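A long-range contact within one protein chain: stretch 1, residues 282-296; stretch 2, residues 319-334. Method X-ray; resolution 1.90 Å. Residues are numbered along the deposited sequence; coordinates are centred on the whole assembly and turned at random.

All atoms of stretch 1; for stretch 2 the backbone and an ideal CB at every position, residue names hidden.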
# COMPACT_ATOMS: atom_id res chain seq x y z
N GLY A 282 -2.29 24.87 -0.26
CA GLY A 282 -1.72 25.77 -1.25
C GLY A 282 -0.28 26.14 -0.93
O GLY A 282 0.61 26.02 -1.79
N GLU A 283 -0.02 26.54 0.31
CA GLU A 283 1.33 26.88 0.71
C GLU A 283 2.20 25.64 0.86
O GLU A 283 3.41 25.70 0.64
CB GLU A 283 1.29 27.71 2.00
CG GLU A 283 2.64 28.16 2.54
CD GLU A 283 3.38 29.15 1.63
OE1 GLU A 283 4.63 29.12 1.65
OE2 GLU A 283 2.74 29.96 0.93
N GLY A 284 1.61 24.50 1.22
CA GLY A 284 2.37 23.26 1.17
C GLY A 284 2.82 22.92 -0.23
O GLY A 284 3.95 22.46 -0.44
N ALA A 285 1.95 23.13 -1.22
CA ALA A 285 2.32 22.90 -2.61
C ALA A 285 3.55 23.73 -2.99
O ALA A 285 4.52 23.22 -3.56
CB ALA A 285 1.15 23.24 -3.53
N VAL A 286 3.50 25.03 -2.70
CA VAL A 286 4.62 25.92 -3.01
C VAL A 286 5.87 25.46 -2.28
O VAL A 286 6.96 25.38 -2.86
CB VAL A 286 4.26 27.38 -2.64
CG1 VAL A 286 5.47 28.30 -2.82
CG2 VAL A 286 3.08 27.85 -3.48
N GLN A 287 5.74 25.15 -0.99
CA GLN A 287 6.91 24.77 -0.21
C GLN A 287 7.48 23.43 -0.66
O GLN A 287 8.70 23.22 -0.58
CB GLN A 287 6.57 24.74 1.27
CG GLN A 287 6.66 26.10 1.93
CD GLN A 287 6.16 26.07 3.36
OE1 GLN A 287 5.10 26.61 3.67
NE2 GLN A 287 6.93 25.44 4.23
N ALA A 288 6.62 22.52 -1.14
CA ALA A 288 7.10 21.24 -1.66
C ALA A 288 7.95 21.43 -2.91
O ALA A 288 9.00 20.80 -3.06
CB ALA A 288 5.92 20.32 -1.95
N VAL A 289 7.51 22.28 -3.84
CA VAL A 289 8.32 22.55 -5.02
C VAL A 289 9.63 23.21 -4.61
O VAL A 289 10.71 22.83 -5.08
CB VAL A 289 7.55 23.41 -6.03
CG1 VAL A 289 8.50 23.90 -7.13
CG2 VAL A 289 6.38 22.61 -6.63
N GLU A 290 9.56 24.18 -3.69
CA GLU A 290 10.79 24.84 -3.23
C GLU A 290 11.75 23.84 -2.59
O GLU A 290 12.97 23.96 -2.74
CB GLU A 290 10.44 25.95 -2.25
CG GLU A 290 9.78 27.16 -2.91
CD GLU A 290 9.49 28.27 -1.91
OE1 GLU A 290 8.81 27.99 -0.90
OE2 GLU A 290 9.96 29.41 -2.11
N ALA A 291 11.21 22.84 -1.89
CA ALA A 291 12.07 21.84 -1.26
C ALA A 291 12.71 20.90 -2.27
O ALA A 291 13.74 20.30 -1.96
CB ALA A 291 11.26 21.03 -0.23
N GLY A 292 12.12 20.74 -3.46
CA GLY A 292 12.70 19.89 -4.48
C GLY A 292 11.75 18.92 -5.17
O GLY A 292 12.17 18.20 -6.08
N ALA A 293 10.48 18.89 -4.76
CA ALA A 293 9.52 17.97 -5.36
C ALA A 293 9.12 18.42 -6.76
O ALA A 293 9.11 19.61 -7.08
CB ALA A 293 8.27 17.84 -4.49
N ASP A 294 8.74 17.44 -7.59
CA ASP A 294 8.26 17.71 -8.95
C ASP A 294 6.76 17.60 -9.08
O ASP A 294 6.16 18.32 -9.89
CB ASP A 294 8.86 16.72 -9.94
CG ASP A 294 10.35 16.67 -9.87
OD1 ASP A 294 10.98 17.73 -10.04
OD2 ASP A 294 10.89 15.57 -9.61
N LEU A 295 6.14 16.67 -8.36
CA LEU A 295 4.75 16.32 -8.59
C LEU A 295 4.00 16.45 -7.27
O LEU A 295 4.32 15.75 -6.30
CB LEU A 295 4.61 14.91 -9.16
CG LEU A 295 3.22 14.51 -9.65
CD1 LEU A 295 2.69 15.46 -10.74
CD2 LEU A 295 3.23 13.06 -10.16
N ILE A 296 3.00 17.33 -7.26
CA ILE A 296 2.20 17.66 -6.08
C ILE A 296 0.94 16.81 -6.11
O ILE A 296 0.13 16.93 -7.03
CB ILE A 296 1.83 19.16 -6.08
CG1 ILE A 296 3.08 20.05 -6.08
CG2 ILE A 296 0.85 19.48 -4.96
CD1 ILE A 296 4.18 19.62 -5.16
N UNK A 319 7.70 35.78 -8.24
CA UNK A 319 9.14 35.61 -8.17
C UNK A 319 9.64 34.68 -7.09
O UNK A 319 10.85 34.62 -6.86
CB UNK A 319 9.79 36.98 -7.97
N UNK A 320 8.75 33.96 -6.40
CA UNK A 320 9.18 33.06 -5.34
C UNK A 320 9.77 31.76 -5.89
O UNK A 320 10.67 31.19 -5.27
CB UNK A 320 8.00 32.75 -4.42
N UNK A 321 9.23 31.27 -7.00
CA UNK A 321 9.76 30.10 -7.69
C UNK A 321 10.22 30.55 -9.07
O UNK A 321 9.48 31.23 -9.79
CB UNK A 321 8.72 28.98 -7.79
N UNK A 322 11.45 30.18 -9.42
CA UNK A 322 12.12 30.65 -10.62
C UNK A 322 11.68 29.87 -11.86
O UNK A 322 11.13 28.77 -11.79
CB UNK A 322 13.64 30.55 -10.45
N UNK A 323 11.95 30.48 -13.02
CA UNK A 323 11.62 29.86 -14.29
C UNK A 323 12.39 28.57 -14.50
O UNK A 323 11.81 27.56 -14.93
CB UNK A 323 11.90 30.83 -15.44
N UNK A 324 13.70 28.57 -14.21
CA UNK A 324 14.48 27.35 -14.33
C UNK A 324 13.92 26.25 -13.42
O UNK A 324 13.84 25.09 -13.82
CB UNK A 324 15.95 27.63 -13.99
N UNK A 325 13.55 26.61 -12.19
CA UNK A 325 13.06 25.62 -11.24
C UNK A 325 11.84 24.89 -11.79
O UNK A 325 11.78 23.65 -11.76
CB UNK A 325 12.72 26.29 -9.91
N UNK A 326 10.88 25.64 -12.33
CA UNK A 326 9.68 25.02 -12.91
C UNK A 326 10.04 24.13 -14.08
O UNK A 326 9.55 22.99 -14.19
CB UNK A 326 8.68 26.09 -13.36
N UNK A 327 10.89 24.63 -14.99
CA UNK A 327 11.32 23.83 -16.14
C UNK A 327 12.05 22.56 -15.69
O UNK A 327 11.98 21.54 -16.38
CB UNK A 327 12.23 24.66 -17.05
N UNK A 328 12.80 22.64 -14.59
CA UNK A 328 13.50 21.46 -14.08
C UNK A 328 12.52 20.32 -13.80
O UNK A 328 12.73 19.19 -14.26
CB UNK A 328 14.28 21.81 -12.81
N UNK A 329 11.44 20.60 -13.05
CA UNK A 329 10.45 19.56 -12.76
C UNK A 329 9.70 19.14 -14.01
O UNK A 329 9.44 17.95 -14.21
CB UNK A 329 9.46 20.05 -11.70
N UNK A 330 9.29 20.10 -14.84
CA UNK A 330 8.60 19.74 -16.08
C UNK A 330 9.45 18.80 -16.92
O UNK A 330 8.94 17.82 -17.49
CB UNK A 330 8.25 20.99 -16.89
N UNK A 331 10.76 19.05 -16.98
CA UNK A 331 11.63 18.18 -17.76
C UNK A 331 11.65 16.76 -17.24
O UNK A 331 11.62 15.80 -18.02
CB UNK A 331 13.05 18.74 -17.77
N UNK A 332 11.69 16.60 -15.92
CA UNK A 332 11.68 15.25 -15.35
C UNK A 332 10.36 14.55 -15.61
O UNK A 332 10.34 13.35 -15.92
CB UNK A 332 11.95 15.30 -13.85
N UNK A 333 9.24 15.27 -15.50
CA UNK A 333 7.93 14.65 -15.74
C UNK A 333 7.75 14.28 -17.21
O UNK A 333 7.26 13.19 -17.53
CB UNK A 333 6.81 15.59 -15.30
N UNK A 334 8.15 15.16 -18.13
CA UNK A 334 8.04 14.83 -19.55
C UNK A 334 8.93 13.64 -19.92
O UNK A 334 8.56 12.82 -20.77
CB UNK A 334 8.41 16.05 -20.40

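Position 319 lies beyond reach of stretch 1, and its positive phi by itself favours glycine; it is G319, closing the helix before it in a Schellman motif. At 320 the CB points toward stretch 1 and sits 4.5 Å from E290 OE2, with the carboxylate of E283 further along the same helix. Two acids call for a long cation, lysine or arginine. R320 spans both: its NH2 donates to E283 OE1 at 3.0 Å in a salt bridge and weakly to E290 OE1 at 3.4 Å, while V286 CG1 lies over one face of the guanidinium. Water 2 joins R320 NE to E290 OE2.

The CB of 321 also points toward the helix, 5.1 Å from V289 CG1, where V286 and V289 offer methyl groups. Isoleucine, leucine, valine or methionine would suit. I321 places CD1 3.9 Å from V289 CG1 and 4.1 Å from V286 CG1.

Position 322 precedes a helix and meets nothing of stretch 1, so a capping serine, threonine, aspartate or asparagine fits; S322 OG accepts from the backbone N of 325. Positions 323 and 324 are out of reach and tolerant: E323 and E324.

At 325 the CB points toward stretch 1. There, the helix ending at A291 leaves carbonyls available, so a long donor is wanted. R325 NH2 donates to V289 O at 2.8 Å and, weakly, to A293 O at 2.8 Å. One side chain thus ties the last helical turn to the loop after it.

Position 326 points away, and 327 is out of reach; they are I326 and D327. Position 328 points sideways and makes no direct contact: R328 instead pairs with E324 along its own helix.

At 329 the backbones come close, 4.8 Å between the CA atoms of 329 and D294, and the ideal CB is already 3.2 Å from D294 OD1. Only a small residue looks comfortable, preferably a donor. S329 OG donates to D294 OD1 at 2.6 Å and accepts from R325 NH1.

Position 330 points away; it is V330. At 331 there would be room for a CB, although the residue is G331. At 332 the CB faces D294, 4.4 Å from OD2, so a cation or neutral donor suits; R332 NH1 forms a salt bridge with D294 OD1 at 2.9 Å. Position 333 points toward L295 from a distance, inviting a large apolar chain: L333 CD2 reaches L295 CB at 4.2 Å. Position 334 is out of reach; it is L334.

Stretch 2 319-334: GRISEERIDRSVGRLL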
# COMPACT_ATOMS: atom_id res chain seq x y z
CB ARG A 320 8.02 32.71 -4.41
CG ARG A 320 7.62 33.81 -3.45
CD ARG A 320 6.46 33.32 -2.57
NE ARG A 320 6.88 32.19 -1.74
CZ ARG A 320 6.04 31.42 -1.04
NH1 ARG A 320 4.73 31.65 -1.09
NH2 ARG A 320 6.51 30.42 -0.31
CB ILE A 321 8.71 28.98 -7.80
CG1 ILE A 321 8.31 28.48 -6.40
CG2 ILE A 321 9.23 27.83 -8.66
CD1 ILE A 321 7.13 27.44 -6.42
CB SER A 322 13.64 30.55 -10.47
OG SER A 322 14.09 29.22 -10.69
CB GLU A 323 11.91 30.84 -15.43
CG GLU A 323 11.77 30.22 -16.82
CD GLU A 323 11.88 31.26 -17.93
OE1 GLU A 323 12.26 32.41 -17.64
OE2 GLU A 323 11.58 30.91 -19.10
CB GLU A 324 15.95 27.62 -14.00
CG GLU A 324 16.89 26.40 -14.10
CD GLU A 324 16.88 25.51 -12.85
OE1 GLU A 324 16.67 26.01 -11.72
OE2 GLU A 324 17.09 24.29 -13.01
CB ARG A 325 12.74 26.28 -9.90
CG ARG A 325 12.21 25.32 -8.85
CD ARG A 325 13.23 24.24 -8.47
NE ARG A 325 12.58 23.20 -7.66
CZ ARG A 325 11.89 22.20 -8.18
NH1 ARG A 325 11.78 22.08 -9.50
NH2 ARG A 325 11.30 21.31 -7.39
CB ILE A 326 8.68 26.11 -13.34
CG1 ILE A 326 8.14 26.85 -12.12
CG2 ILE A 326 7.55 25.46 -14.11
CD1 ILE A 326 7.02 26.10 -11.40
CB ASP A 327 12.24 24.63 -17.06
CG ASP A 327 11.53 25.75 -17.80
OD1 ASP A 327 10.30 25.67 -18.01
OD2 ASP A 327 12.22 26.71 -18.21
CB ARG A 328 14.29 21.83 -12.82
CG ARG A 328 15.40 20.87 -12.45
CD ARG A 328 15.89 21.12 -11.02
NE ARG A 328 16.27 22.52 -10.83
CZ ARG A 328 16.38 23.11 -9.64
NH1 ARG A 328 16.16 22.43 -8.54
NH2 ARG A 328 16.71 24.40 -9.57
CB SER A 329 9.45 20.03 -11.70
OG SER A 329 10.08 20.18 -10.44
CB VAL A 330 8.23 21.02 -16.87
CG1 VAL A 330 7.79 20.66 -18.29
CG2 VAL A 330 7.12 21.79 -16.14
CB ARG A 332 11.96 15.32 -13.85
CG ARG A 332 13.29 15.95 -13.48
CD ARG A 332 13.44 15.94 -11.97
NE ARG A 332 14.73 16.42 -11.49
CZ ARG A 332 14.90 17.50 -10.71
NH1 ARG A 332 13.86 18.22 -10.31
NH2 ARG A 332 16.13 17.83 -10.31
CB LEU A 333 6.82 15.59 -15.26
CG LEU A 333 6.82 15.74 -13.75
CD1 LEU A 333 6.18 17.07 -13.32
CD2 LEU A 333 6.12 14.54 -13.10
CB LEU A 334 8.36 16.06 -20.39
CG LEU A 334 7.40 17.24 -20.29
CD1 LEU A 334 7.78 18.36 -21.24
CD2 LEU A 334 5.96 16.81 -20.54
O HOH W 1 14.22 23.15 -5.20
O HOH W 2 9.26 31.71 -0.92
O HOH W 3 14.33 19.62 -7.59
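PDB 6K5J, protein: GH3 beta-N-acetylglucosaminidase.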